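Local coordinates for protein dermonecrotic toxin (Pasteurella multocida, PDB 2EBF) that acts as a secreted mitogenic toxin that induces bone resorption and is associated with severe progressive atrophic rhinitis in pigs, at residues 90-93 with 94-98; 413-416 with 417-421; 355-359 with 360-364; 343-347 with 348-352; 264-267 with 268-271. All coordinates share one frame; numbering follows the deposited sequence.

Contact 1 (90-93 with 94-98)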
loop_
_atom_site.group_PDB
_atom_site.type_symbol
_atom_site.label_atom_id
_atom_site.label_comp_id
_atom_site.label_asym_id
_atom_site.label_seq_id
_atom_site.Cartn_x
_atom_site.Cartn_y
_atom_site.Cartn_z
ATOM N N GLU A 90 -6.329 -16.846 0.462
ATOM C CA GLU A 90 -5.347 -17.818 0.029
ATOM C C GLU A 90 -5.844 -18.606 -1.180
ATOM O O GLU A 90 -5.088 -18.840 -2.129
ATOM C CB GLU A 90 -4.978 -18.762 1.184
ATOM C CG GLU A 90 -4.143 -18.067 2.235
ATOM C CD GLU A 90 -3.797 -18.964 3.404
ATOM O OE1 GLU A 90 -4.023 -20.194 3.316
ATOM O OE2 GLU A 90 -3.298 -18.430 4.416
ATOM N N ARG A 91 -7.114 -19.015 -1.136
ATOM C CA ARG A 91 -7.755 -19.706 -2.258
ATOM C C ARG A 91 -7.594 -18.928 -3.572
ATOM O O ARG A 91 -7.147 -19.492 -4.581
ATOM C CB ARG A 91 -9.245 -19.957 -1.988
ATOM C CG ARG A 91 -9.891 -20.858 -3.030
ATOM C CD ARG A 91 -11.385 -20.998 -2.821
ATOM N NE ARG A 91 -11.695 -21.807 -1.643
ATOM C CZ ARG A 91 -12.930 -22.005 -1.188
ATOM N NH1 ARG A 91 -13.969 -21.456 -1.810
ATOM N NH2 ARG A 91 -13.126 -22.735 -0.102
ATOM N N GLN A 92 -7.946 -17.645 -3.575
ATOM C CA GLN A 92 -7.814 -16.872 -4.825
ATOM C C GLN A 92 -6.341 -16.705 -5.207
ATOM O O GLN A 92 -6.009 -16.694 -6.388
ATOM C CB GLN A 92 -8.588 -15.545 -4.810
ATOM C CG GLN A 92 -8.132 -14.456 -3.821
ATOM C CD GLN A 92 -7.260 -13.359 -4.442
ATOM O OE1 GLN A 92 -7.185 -12.238 -3.920
ATOM N NE2 GLN A 92 -6.573 -13.682 -5.521
ATOM N N GLY A 93 -5.464 -16.603 -4.208
ATOM C CA GLY A 93 -4.009 -16.544 -4.456
ATOM C C GLY A 93 -3.507 -17.776 -5.180
ATOM O O GLY A 93 -2.778 -17.666 -6.158
ATOM N N LEU A 94 -3.884 -18.950 -4.678
ATOM C CA LEU A 94 -3.556 -20.228 -5.311
ATOM C C LEU A 94 -4.122 -20.369 -6.725
ATOM O O LEU A 94 -3.468 -20.926 -7.616
ATOM C CB LEU A 94 -4.054 -21.382 -4.441
ATOM C CG LEU A 94 -3.303 -21.571 -3.121
ATOM C CD1 LEU A 94 -4.127 -22.430 -2.162
ATOM C CD2 LEU A 94 -1.906 -22.169 -3.338
ATOM N N MET A 95 -5.348 -19.892 -6.911
ATOM C CA MET A 95 -5.973 -19.884 -8.242
ATOM C C MET A 95 -5.177 -19.080 -9.254
ATOM O O MET A 95 -4.932 -19.552 -10.363
ATOM C CB MET A 95 -7.408 -19.391 -8.150
ATOM C CG MET A 95 -8.299 -20.434 -7.512
ATOM S SD MET A 95 -9.846 -19.798 -6.883
ATOM C CE MET A 95 -10.799 -19.641 -8.400
ATOM N N HIS A 96 -4.739 -17.888 -8.864
ATOM C CA HIS A 96 -3.871 -17.088 -9.740
ATOM C C HIS A 96 -2.543 -17.810 -10.038
ATOM O O HIS A 96 -2.069 -17.780 -11.168
ATOM C CB HIS A 96 -3.599 -15.701 -9.145
ATOM C CG HIS A 96 -4.743 -14.733 -9.275
ATOM N ND1 HIS A 96 -5.479 -14.305 -8.193
ATOM C CD2 HIS A 96 -5.245 -14.073 -10.351
ATOM C CE1 HIS A 96 -6.391 -13.431 -8.593
ATOM N NE2 HIS A 96 -6.275 -13.280 -9.900
ATOM N N GLU A 97 -1.960 -18.462 -9.028
ATOM C CA GLU A 97 -0.751 -19.266 -9.204
ATOM C C GLU A 97 -0.960 -20.388 -10.225
ATOM O O GLU A 97 -0.098 -20.609 -11.094
ATOM C CB GLU A 97 -0.269 -19.835 -7.859
ATOM C CG GLU A 97 0.274 -18.769 -6.885
ATOM C CD GLU A 97 0.594 -19.320 -5.492
ATOM O OE1 GLU A 97 0.426 -20.525 -5.266
ATOM O OE2 GLU A 97 1.015 -18.541 -4.616
ATOM N N LEU A 98 -2.102 -21.071 -10.143
ATOM C CA LEU A 98 -2.431 -22.134 -11.101
ATOM C C LEU A 98 -2.551 -21.586 -12.514
ATOM O O LEU A 98 -2.101 -22.221 -13.474
ATOM C CB LEU A 98 -3.746 -22.825 -10.738
ATOM C CG LEU A 98 -3.855 -24.349 -10.967
ATOM C CD1 LEU A 98 -5.294 -24.837 -11.047
ATOM C CD2 LEU A 98 -2.986 -24.936 -12.099
#
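Leu-94, Met-95, His-96 and Glu-97 each direct a backbone N-H to the carbonyl four residues earlier, and these bonds frame the contact. Leu-94 N meets Glu-90 O at 2.8 Å and Met-95 N meets Arg-91 O at 3.0 Å, while His-96 N and Glu-97 N bind Gln-92 O and Gly-93 O in the same way.

Side-chain polarity adds to this frame at Gln-92 O. With CG of His-96 anti to its own carbonyl carbon (chi1 -76°), the imidazole folds back along the helix and puts ND1 3.0 Å from Gln-92 O. The bond is weak, bent to 125° at the hydrogen, so it supplements the bond from His-96 N to that oxygen. NE2 of the ring bonds to Tyr-130 OH, which fixes the imidazole from a second direction. The charged ends turn elsewhere: Arg-91 to the carbonyls of Ile-46 and Ser-85, Glu-97 to a salt bridge with Lys-78.

Apolar contact is carried by Met-95, whose side chain lies beside that of Arg-91, pointing the same way, with SD of Met-95 4.0 Å from CG of Arg-91. Beyond it, Leu-94 and Met-95 rest on Ile-82, and Met-95 also touches Leu-129.

The pairing is that of a regular alpha helix, and this turn of helix 88-108 lies buried among helices 70-84, 115-129 and 151-164 in the membrane localization domain.

Contact 2 (413-416 with 417-421)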
loop_
_atom_site.group_PDB
_atom_site.type_symbol
_atom_site.label_atom_id
_atom_site.label_comp_id
_atom_site.label_asym_id
_atom_site.label_seq_id
_atom_site.Cartn_x
_atom_site.Cartn_y
_atom_site.Cartn_z
ATOM N N GLU A 413 26.050 0.288 10.342
ATOM C CA GLU A 413 27.374 0.829 10.021
ATOM C C GLU A 413 27.545 2.293 10.449
ATOM O O GLU A 413 28.634 2.698 10.865
ATOM C CB GLU A 413 27.686 0.657 8.533
ATOM C CG GLU A 413 28.055 -0.783 8.146
ATOM C CD GLU A 413 28.486 -0.934 6.692
ATOM O OE1 GLU A 413 29.001 0.038 6.096
ATOM O OE2 GLU A 413 28.313 -2.040 6.143
ATOM N N ILE A 414 26.474 3.080 10.355
ATOM C CA ILE A 414 26.491 4.450 10.874
ATOM C C ILE A 414 26.749 4.431 12.372
ATOM O O ILE A 414 27.615 5.152 12.875
ATOM C CB ILE A 414 25.180 5.214 10.566
ATOM C CG1 ILE A 414 25.125 5.572 9.079
ATOM C CG2 ILE A 414 25.061 6.467 11.446
ATOM C CD1 ILE A 414 23.760 6.032 8.593
ATOM N N SER A 415 25.999 3.585 13.072
ATOM C CA SER A 415 26.177 3.399 14.502
ATOM C C SER A 415 27.616 2.983 14.811
ATOM O O SER A 415 28.205 3.446 15.784
ATOM C CB SER A 415 25.179 2.366 15.022
ATOM O OG SER A 415 25.206 2.315 16.432
ATOM N N GLN A 416 28.183 2.133 13.956
ATOM C CA GLN A 416 29.592 1.751 14.045
ATOM C C GLN A 416 30.550 2.935 13.884
ATOM O O GLN A 416 31.486 3.090 14.676
ATOM C CB GLN A 416 29.919 0.663 13.023
ATOM C CG GLN A 416 30.077 -0.730 13.613
ATOM C CD GLN A 416 28.768 -1.460 13.854
ATOM O OE1 GLN A 416 28.541 -2.535 13.296
ATOM N NE2 GLN A 416 27.905 -0.890 14.694
ATOM N N PHE A 417 30.314 3.761 12.865
ATOM C CA PHE A 417 31.122 4.953 12.637
ATOM C C PHE A 417 31.108 5.874 13.851
ATOM O O PHE A 417 32.158 6.334 14.293
ATOM C CB PHE A 417 30.649 5.722 11.401
ATOM C CG PHE A 417 31.342 7.045 11.216
ATOM C CD1 PHE A 417 32.507 7.135 10.462
ATOM C CD2 PHE A 417 30.844 8.201 11.816
ATOM C CE1 PHE A 417 33.158 8.358 10.295
ATOM C CE2 PHE A 417 31.491 9.424 11.655
ATOM C CZ PHE A 417 32.650 9.501 10.892
ATOM N N LEU A 418 29.912 6.136 14.377
ATOM C CA LEU A 418 29.726 7.063 15.495
ATOM C C LEU A 418 30.433 6.612 16.767
ATOM O O LEU A 418 30.861 7.441 17.569
ATOM C CB LEU A 418 28.237 7.258 15.786
ATOM C CG LEU A 418 27.429 8.074 14.776
ATOM C CD1 LEU A 418 25.962 8.059 15.165
ATOM C CD2 LEU A 418 27.946 9.501 14.686
ATOM N N GLN A 419 30.545 5.299 16.941
ATOM C CA GLN A 419 31.184 4.711 18.123
ATOM C C GLN A 419 32.683 4.453 17.936
ATOM O O GLN A 419 33.331 3.855 18.800
ATOM C CB GLN A 419 30.440 3.434 18.538
ATOM C CG GLN A 419 29.125 3.711 19.273
ATOM C CD GLN A 419 27.980 2.827 18.805
ATOM O OE1 GLN A 419 28.028 1.599 18.933
ATOM N NE2 GLN A 419 26.934 3.454 18.253
ATOM N N GLY A 420 33.233 4.914 16.815
ATOM C CA GLY A 420 34.674 4.812 16.565
ATOM C C GLY A 420 35.148 3.474 16.027
ATOM O O GLY A 420 36.351 3.201 16.006
ATOM N N SER A 421 34.204 2.638 15.594
ATOM C CA SER A 421 34.527 1.363 14.955
ATOM C C SER A 421 35.006 1.595 13.525
ATOM O O SER A 421 34.773 2.662 12.950
ATOM C CB SER A 421 33.308 0.433 14.968
ATOM O OG SER A 421 33.443 -0.632 14.037
#
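Gln-416 and Ser-421 meet in a Schellman motif that ends helix 407-418, a worked example of how backbone groups at a helix terminus are satisfied. Ser-421 N donates a hydrogen bond to Gln-416 O at 2.9 Å, and inside this loop Gly-420 N reaches Phe-417 O at 3.1 Å. Gly-420, with positive phi, is the C-prime residue that reverses the backbone. Gln-416 O also draws a weak bond from Gln-419 N, which is bound more directly by Ser-415 O at 3.2 Å.

The last regular turn supplies the remaining backbone bonds: Phe-417 N to Glu-413 O, and Leu-418 N to Ile-414 O. One bond comes from side chains alone. OG of Ser-415, anti to the backbone N (chi1 -172°), accepts from NE2 of Gln-419 at 2.8 Å with an angle of 146° at the hydrogen, and it sits 21° out of the amide plane. A bend at chi2 folds the Gln-419 chain back over the helix end to make this possible.

Other polar ends find partners just beyond: Ser-421 OG takes the N-H of Glu-423, and Glu-413 OE1 that of Leu-427. The Phe-417 side chain leads away from the helix end, and its ring meets Trp-424 edge-to-face and packs against Leu-447 of helix 442-452. Ile-414 and Leu-418 lie side by side on the helix, pointing the same way, with CG2 of Ile-414 4.1 Å from CD1 of Leu-418.

Contact 3 (355-359 with 360-364)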
loop_
_atom_site.group_PDB
_atom_site.type_symbol
_atom_site.label_atom_id
_atom_site.label_comp_id
_atom_site.label_asym_id
_atom_site.label_seq_id
_atom_site.Cartn_x
_atom_site.Cartn_y
_atom_site.Cartn_z
ATOM N N ALA A 355 13.877 35.751 5.213
ATOM C CA ALA A 355 15.064 36.553 4.862
ATOM C C ALA A 355 15.269 37.794 5.736
ATOM O O ALA A 355 16.386 38.315 5.821
ATOM C CB ALA A 355 15.026 36.949 3.393
ATOM N N ALA A 356 14.201 38.273 6.377
ATOM C CA ALA A 356 14.278 39.492 7.187
ATOM C C ALA A 356 15.010 39.248 8.497
ATOM O O ALA A 356 15.624 40.163 9.047
ATOM C CB ALA A 356 12.889 40.068 7.449
ATOM N N MET A 357 14.935 38.018 9.002
ATOM C CA MET A 357 15.664 37.635 10.200
ATOM C C MET A 357 17.149 37.507 9.896
ATOM O O MET A 357 17.528 37.147 8.778
ATOM C CB MET A 357 15.151 36.294 10.734
ATOM C CG MET A 357 13.830 36.378 11.479
ATOM S SD MET A 357 13.214 34.769 12.000
ATOM C CE MET A 357 12.639 34.108 10.449
ATOM N N SER A 358 17.988 37.785 10.890
ATOM C CA SER A 358 19.405 37.461 10.784
ATOM C C SER A 358 19.560 35.948 10.683
ATOM O O SER A 358 18.611 35.200 10.949
ATOM C CB SER A 358 20.174 37.980 11.995
ATOM O OG SER A 358 19.821 37.255 13.155
ATOM N N ILE A 359 20.750 35.496 10.297
ATOM C CA ILE A 359 21.032 34.063 10.239
ATOM C C ILE A 359 20.777 33.450 11.616
ATOM O O ILE A 359 20.075 32.447 11.726
ATOM C CB ILE A 359 22.475 33.779 9.710
ATOM C CG1 ILE A 359 22.515 33.984 8.190
ATOM C CG2 ILE A 359 22.944 32.368 10.072
ATOM C CD1 ILE A 359 23.864 34.410 7.667
ATOM N N ASN A 360 21.299 34.090 12.663
ATOM C CA ASN A 360 21.145 33.567 14.022
ATOM C C ASN A 360 19.711 33.549 14.543
ATOM O O ASN A 360 19.335 32.640 15.277
ATOM C CB ASN A 360 22.107 34.264 14.993
ATOM C CG ASN A 360 23.557 33.921 14.693
ATOM O OD1 ASN A 360 23.826 32.992 13.924
ATOM N ND2 ASN A 360 24.492 34.669 15.273
ATOM N N GLU A 361 18.914 34.538 14.146
ATOM C CA GLU A 361 17.491 34.583 14.504
ATOM C C GLU A 361 16.740 33.445 13.811
ATOM O O GLU A 361 15.864 32.803 14.406
ATOM C CB GLU A 361 16.893 35.929 14.115
ATOM C CG GLU A 361 17.253 37.038 15.084
ATOM C CD GLU A 361 16.896 38.427 14.574
ATOM O OE1 GLU A 361 16.925 39.367 15.398
ATOM O OE2 GLU A 361 16.609 38.588 13.365
ATOM N N ARG A 362 17.098 33.202 12.552
ATOM C CA ARG A 362 16.567 32.063 11.805
ATOM C C ARG A 362 16.882 30.725 12.465
ATOM O O ARG A 362 16.008 29.872 12.584
ATOM C CB ARG A 362 17.070 32.080 10.370
ATOM C CG ARG A 362 16.213 32.940 9.453
ATOM C CD ARG A 362 16.834 33.085 8.095
ATOM N NE ARG A 362 17.623 34.303 7.987
ATOM C CZ ARG A 362 18.542 34.522 7.051
ATOM N NH1 ARG A 362 18.807 33.601 6.139
ATOM N NH2 ARG A 362 19.215 35.663 7.042
ATOM N N ILE A 363 18.126 30.544 12.900
ATOM C CA ILE A 363 18.528 29.299 13.553
ATOM C C ILE A 363 17.784 29.104 14.871
ATOM O O ILE A 363 17.358 27.979 15.189
ATOM C CB ILE A 363 20.054 29.237 13.803
ATOM C CG1 ILE A 363 20.814 29.314 12.470
ATOM C CG2 ILE A 363 20.411 27.979 14.608
ATOM C CD1 ILE A 363 22.339 29.502 12.611
ATOM N N GLU A 364 17.641 30.195 15.627
ATOM C CA GLU A 364 16.878 30.198 16.876
ATOM C C GLU A 364 15.417 29.841 16.651
ATOM O O GLU A 364 14.856 29.052 17.405
ATOM C CB GLU A 364 16.975 31.554 17.581
ATOM C CG GLU A 364 18.297 31.767 18.298
ATOM C CD GLU A 364 18.606 33.235 18.585
ATOM O OE1 GLU A 364 17.708 34.097 18.436
ATOM O OE2 GLU A 364 19.763 33.526 18.961
#
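Met-357 O is gripped by two nitrogens of Arg-362, NH2 at 2.8 Å and NE at 3.0 Å. The guanidinium approaches side-on, with the oxygen near its plane, although NE stands well above the plane of the carbonyl. A bend at chi3 (-95°) swings the group back across the start of its own helix, where CG1 of Ile-359 lies over one face, 3.9 Å from NH2, and CB of Met-357 touches CG of Arg-362.

Beside this grip, Ser-358 and Glu-361 form a capping box at the beginning of helix 359-370. The hydroxyl of Ser-358, held between its backbone N and carbonyl carbon (chi1 69°), accepts from Glu-361 N at 3.0 Å. In return OE2 of Glu-361 receives Ser-358 N at 2.9 Å, reached from above the carboxylate plane. Arg-362 N and Ile-363 N then begin the regular helical bonds, to Ser-358 O and Ile-359 O.

Arg-362 also makes a cation-pi contact with Phe-354, in the preceding helix 350-356. Side chains of the new helix thus satisfy a linker carbonyl, Met-357 O, and the N-cap N-H of Ser-358, while the cap hydroxyl takes Glu-361 N; the Glu-361 carboxylate probably gains from the helix N-terminus.

Contact 4 (343-347 with 348-352)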
loop_
_atom_site.group_PDB
_atom_site.type_symbol
_atom_site.label_atom_id
_atom_site.label_comp_id
_atom_site.label_asym_id
_atom_site.label_seq_id
_atom_site.Cartn_x
_atom_site.Cartn_y
_atom_site.Cartn_z
ATOM N N ALA A 343 -0.571 27.994 6.965
ATOM C CA ALA A 343 -0.747 29.075 7.943
ATOM C C ALA A 343 0.572 29.604 8.531
ATOM O O ALA A 343 0.652 30.773 8.932
ATOM C CB ALA A 343 -1.682 28.634 9.060
ATOM N N ILE A 344 1.594 28.756 8.594
ATOM C CA ILE A 344 2.896 29.175 9.108
ATOM C C ILE A 344 3.827 29.582 7.967
ATOM O O ILE A 344 4.428 30.661 8.004
ATOM C CB ILE A 344 3.589 28.072 9.976
ATOM C CG1 ILE A 344 2.628 27.460 11.008
ATOM C CG2 ILE A 344 4.857 28.611 10.644
ATOM C CD1 ILE A 344 2.065 28.440 12.026
ATOM N N TYR A 345 3.934 28.724 6.951
ATOM C CA TYR A 345 4.959 28.883 5.919
ATOM C C TYR A 345 4.427 29.232 4.532
ATOM O O TYR A 345 5.218 29.448 3.610
ATOM C CB TYR A 345 5.774 27.600 5.809
ATOM C CG TYR A 345 6.211 27.025 7.131
ATOM C CD1 TYR A 345 5.562 25.920 7.677
ATOM C CD2 TYR A 345 7.281 27.576 7.836
ATOM C CE1 TYR A 345 5.969 25.369 8.901
ATOM C CE2 TYR A 345 7.692 27.032 9.063
ATOM C CZ TYR A 345 7.034 25.933 9.584
ATOM O OH TYR A 345 7.440 25.394 10.789
ATOM N N GLY A 346 3.104 29.269 4.380
ATOM C CA GLY A 346 2.481 29.369 3.052
ATOM C C GLY A 346 2.048 30.735 2.560
ATOM O O GLY A 346 1.544 30.856 1.441
ATOM N N ASP A 347 2.233 31.767 3.385
ATOM C CA ASP A 347 1.969 33.142 2.968
ATOM C C ASP A 347 2.870 33.483 1.795
ATOM O O ASP A 347 4.007 33.007 1.728
ATOM C CB ASP A 347 2.246 34.127 4.115
ATOM C CG ASP A 347 1.848 35.557 3.766
ATOM O OD1 ASP A 347 0.632 35.859 3.805
ATOM O OD2 ASP A 347 2.741 36.373 3.448
ATOM N N ILE A 348 2.379 34.314 0.876
ATOM C CA ILE A 348 3.185 34.699 -0.283
ATOM C C ILE A 348 4.524 35.315 0.129
ATOM O O ILE A 348 5.525 35.142 -0.563
ATOM C CB ILE A 348 2.426 35.635 -1.290
ATOM C CG1 ILE A 348 3.334 35.992 -2.476
ATOM C CG2 ILE A 348 1.919 36.906 -0.602
ATOM C CD1 ILE A 348 2.644 36.017 -3.822
ATOM N N ASN A 349 4.543 36.019 1.256
ATOM C CA ASN A 349 5.758 36.703 1.680
ATOM C C ASN A 349 6.514 36.006 2.805
ATOM O O ASN A 349 7.355 36.628 3.466
ATOM C CB ASN A 349 5.458 38.155 2.054
ATOM C CG ASN A 349 5.023 38.980 0.864
ATOM O OD1 ASN A 349 5.572 38.846 -0.232
ATOM N ND2 ASN A 349 4.037 39.842 1.072
ATOM N N TYR A 350 6.251 34.718 3.014
ATOM C CA TYR A 350 6.999 34.015 4.062
ATOM C C TYR A 350 8.495 34.046 3.788
ATOM O O TYR A 350 9.293 34.196 4.717
ATOM C CB TYR A 350 6.547 32.571 4.300
ATOM C CG TYR A 350 7.390 31.931 5.395
ATOM C CD1 TYR A 350 7.199 32.273 6.738
ATOM C CD2 TYR A 350 8.414 31.033 5.087
ATOM C CE1 TYR A 350 7.986 31.717 7.740
ATOM C CE2 TYR A 350 9.205 30.464 6.094
ATOM C CZ TYR A 350 8.987 30.816 7.409
ATOM O OH TYR A 350 9.769 30.269 8.400
ATOM N N ASP A 351 8.868 33.910 2.518
ATOM C CA ASP A 351 10.274 33.937 2.124
ATOM C C ASP A 351 10.985 35.238 2.519
ATOM O O ASP A 351 12.141 35.211 2.951
ATOM C CB ASP A 351 10.434 33.647 0.630
ATOM C CG ASP A 351 9.753 34.685 -0.265
ATOM O OD1 ASP A 351 8.902 35.474 0.209
ATOM O OD2 ASP A 351 10.088 34.699 -1.464
ATOM N N GLU A 352 10.284 36.364 2.382
ATOM C CA GLU A 352 10.816 37.668 2.790
ATOM C C GLU A 352 10.893 37.779 4.306
ATOM O O GLU A 352 11.836 38.357 4.846
ATOM C CB GLU A 352 9.961 38.806 2.231
ATOM C CG GLU A 352 9.894 38.848 0.719
ATOM C CD GLU A 352 9.062 40.015 0.196
ATOM O OE1 GLU A 352 8.492 40.776 1.017
ATOM O OE2 GLU A 352 8.979 40.166 -1.047
HETATM O O HOH W 1 2.343 39.174 2.963
#
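Tyr-345 and Tyr-350 form a T-shaped pair across the turn between helices 339-345 and 350-356. The edge of the Tyr-345 ring is directed at the face of Tyr-350, the planes standing at 90° and the centroids 5.5 Å apart; the nearest carbons are CD2 of Tyr-345 and CZ of Tyr-350, at 3.7 Å. First torsions explain the meeting. CG of Tyr-350 lies anti to its backbone N (chi1 180°), which swings the ring back toward the preceding helix, whereas CG of Tyr-345 lies beside its own backbone N. The Tyr-350 ring also takes CA of Tyr-345 over one face, a CH-pi contact 4.1 Å from the centroid, while CG2 of Ile-344 sits over the centre of one face of Tyr-345.

At the turn itself the conformation of Asp-347 matters most. With its carboxylate beside the carbonyl carbon, OD2 accepts from Asn-349 N at 2.9 Å, met from above the carboxylate plane. A water bridges the same oxygen to ND2 of Asn-349, donating to OD2 at 2.9 Å and accepting from ND2 at 2.6 Å. Tyr-350 N closes the turn on Asp-347 O at 3.1 Å.

Both phenols have outside partners, Lys-525 O for Tyr-345 and Tyr-370 OH for Tyr-350, and Phe-539 lies against the pair. Residues Asp-347 to Tyr-350 form a type I beta turn, and the bond of Asn-349 N to OD2 of Asp-347 makes an Asx turn; together they link helices 339-345 and 350-356.

Contact 5 (264-267 with 268-271)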
loop_
_atom_site.group_PDB
_atom_site.type_symbol
_atom_site.label_atom_id
_atom_site.label_comp_id
_atom_site.label_asym_id
_atom_site.label_seq_id
_atom_site.Cartn_x
_atom_site.Cartn_y
_atom_site.Cartn_z
ATOM N N GLY A 264 23.948 -11.792 -2.424
ATOM C CA GLY A 264 23.179 -11.350 -1.262
ATOM C C GLY A 264 23.050 -9.842 -1.108
ATOM O O GLY A 264 22.309 -9.373 -0.244
ATOM N N HIS A 265 23.770 -9.079 -1.930
ATOM C CA HIS A 265 23.654 -7.619 -1.929
ATOM C C HIS A 265 22.584 -7.213 -2.915
ATOM O O HIS A 265 22.563 -7.697 -4.042
ATOM C CB HIS A 265 24.959 -6.944 -2.344
ATOM C CG HIS A 265 26.152 -7.383 -1.559
ATOM N ND1 HIS A 265 26.625 -6.679 -0.473
ATOM C CD2 HIS A 265 26.977 -8.446 -1.709
ATOM C CE1 HIS A 265 27.689 -7.292 0.016
ATOM N NE2 HIS A 265 27.923 -8.366 -0.717
ATOM N N SER A 266 21.710 -6.304 -2.504
ATOM C CA SER A 266 20.638 -5.863 -3.379
ATOM C C SER A 266 21.187 -5.010 -4.517
ATOM O O SER A 266 22.232 -4.359 -4.382
ATOM C CB SER A 266 19.579 -5.097 -2.583
ATOM O OG SER A 266 20.076 -3.844 -2.145
ATOM N N TYR A 267 20.488 -5.040 -5.646
ATOM C CA TYR A 267 20.808 -4.213 -6.801
ATOM C C TYR A 267 21.145 -2.779 -6.397
ATOM O O TYR A 267 22.172 -2.234 -6.804
ATOM C CB TYR A 267 19.624 -4.217 -7.773
ATOM C CG TYR A 267 19.781 -3.297 -8.959
ATOM C CD1 TYR A 267 18.777 -2.399 -9.304
ATOM C CD2 TYR A 267 20.932 -3.331 -9.741
ATOM C CE1 TYR A 267 18.916 -1.556 -10.402
ATOM C CE2 TYR A 267 21.085 -2.495 -10.833
ATOM C CZ TYR A 267 20.084 -1.612 -11.161
ATOM O OH TYR A 267 20.249 -0.784 -12.249
ATOM N N GLU A 268 20.276 -2.182 -5.585
ATOM C CA GLU A 268 20.406 -0.778 -5.194
ATOM C C GLU A 268 21.583 -0.534 -4.261
ATOM O O GLU A 268 22.239 0.509 -4.342
ATOM C CB GLU A 268 19.112 -0.277 -4.549
ATOM C CG GLU A 268 17.928 -0.203 -5.507
ATOM C CD GLU A 268 17.039 -1.436 -5.459
ATOM O OE1 GLU A 268 17.433 -2.453 -4.838
ATOM O OE2 GLU A 268 15.932 -1.380 -6.042
ATOM N N GLU A 269 21.842 -1.491 -3.376
ATOM C CA GLU A 269 23.005 -1.418 -2.505
ATOM C C GLU A 269 24.288 -1.353 -3.334
ATOM O O GLU A 269 25.161 -0.511 -3.093
ATOM C CB GLU A 269 23.053 -2.616 -1.566
ATOM C CG GLU A 269 24.353 -2.694 -0.773
ATOM C CD GLU A 269 24.458 -3.926 0.083
ATOM O OE1 GLU A 269 25.557 -4.183 0.609
ATOM O OE2 GLU A 269 23.452 -4.644 0.238
ATOM N N MET A 270 24.394 -2.245 -4.314
ATOM C CA MET A 270 25.559 -2.278 -5.186
ATOM C C MET A 270 25.685 -1.011 -6.022
ATOM O O MET A 270 26.778 -0.455 -6.139
ATOM C CB MET A 270 25.514 -3.505 -6.087
ATOM C CG MET A 270 25.629 -4.796 -5.329
ATOM S SD MET A 270 25.932 -6.148 -6.468
ATOM C CE MET A 270 26.172 -7.491 -5.314
ATOM N N PHE A 271 24.570 -0.548 -6.579
ATOM C CA PHE A 271 24.565 0.635 -7.438
ATOM C C PHE A 271 25.095 1.888 -6.741
ATOM O O PHE A 271 25.812 2.685 -7.351
ATOM C CB PHE A 271 23.165 0.905 -7.984
ATOM C CG PHE A 271 23.089 2.096 -8.899
ATOM C CD1 PHE A 271 23.236 1.942 -10.275
ATOM C CD2 PHE A 271 22.874 3.371 -8.388
ATOM C CE1 PHE A 271 23.165 3.039 -11.128
ATOM C CE2 PHE A 271 22.803 4.480 -9.232
ATOM C CZ PHE A 271 22.948 4.308 -10.609
HETATM O O HOH W 2 17.699 -2.575 -2.034
HETATM O O HOH W 3 21.247 -5.669 0.532
#
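Ser-266 is the N-cap of helix 267-273, and beside it His-265 pairs with Glu-269. OG of Ser-266 stands between its backbone N and carbonyl carbon (chi1 70°), which brings it 3.2 Å from Glu-269 N, from which it accepts a hydrogen bond. Met-270 N then bonds to Ser-266 O at 3.0 Å, and Phe-271 N to Tyr-267 O.

OE1 of Glu-269 accepts a hydrogen bond from His-265 ND1 at 2.9 Å, straight to 177°, which lies in the imidazole plane but approaches from above the carboxylate plane. A water joins OG of Ser-266 to OE1 of Glu-268. The methyl CE of Met-270 meets CB of His-265 at 3.3 Å, the two side chains crossing at about a right angle. The carbonyl oxygen of His-265 is buried here with no hydrogen-bond partner in the model.

His-265 NE2 bonds to Lys-253 N, next to strand 254-257, and Glu-268 OE2 to Asn-465 N. Tyr-267 stacks on Phe-305 and, like Met-270, touches Phe-293, so the helix start is wedged between strand 254-257, helix 288-300 and the loop around Val-467.

All five contacts are local. In this C-terminal part of the toxin, contacts 2 to 5 belong to the C2 region and contact 1 to the membrane localization domain. Contacts 3 and 4 adjoin along the chain and share helix 350-356, with centres 15 Å apart; one sits at each end of that helix. Contacts 2 and 5 come within about 7 Å between nearest atoms without touching. Contacts 1 and 3 have centres about 60 Å apart on opposite sides of the chain's centre. Near contact 1, the side chain of His-96 is about 10 Å from a bound glucose. The phosphonate pocket at Gly-624 to Ser-628 belongs to the C3 region, and no residue of the contacts contributes to it.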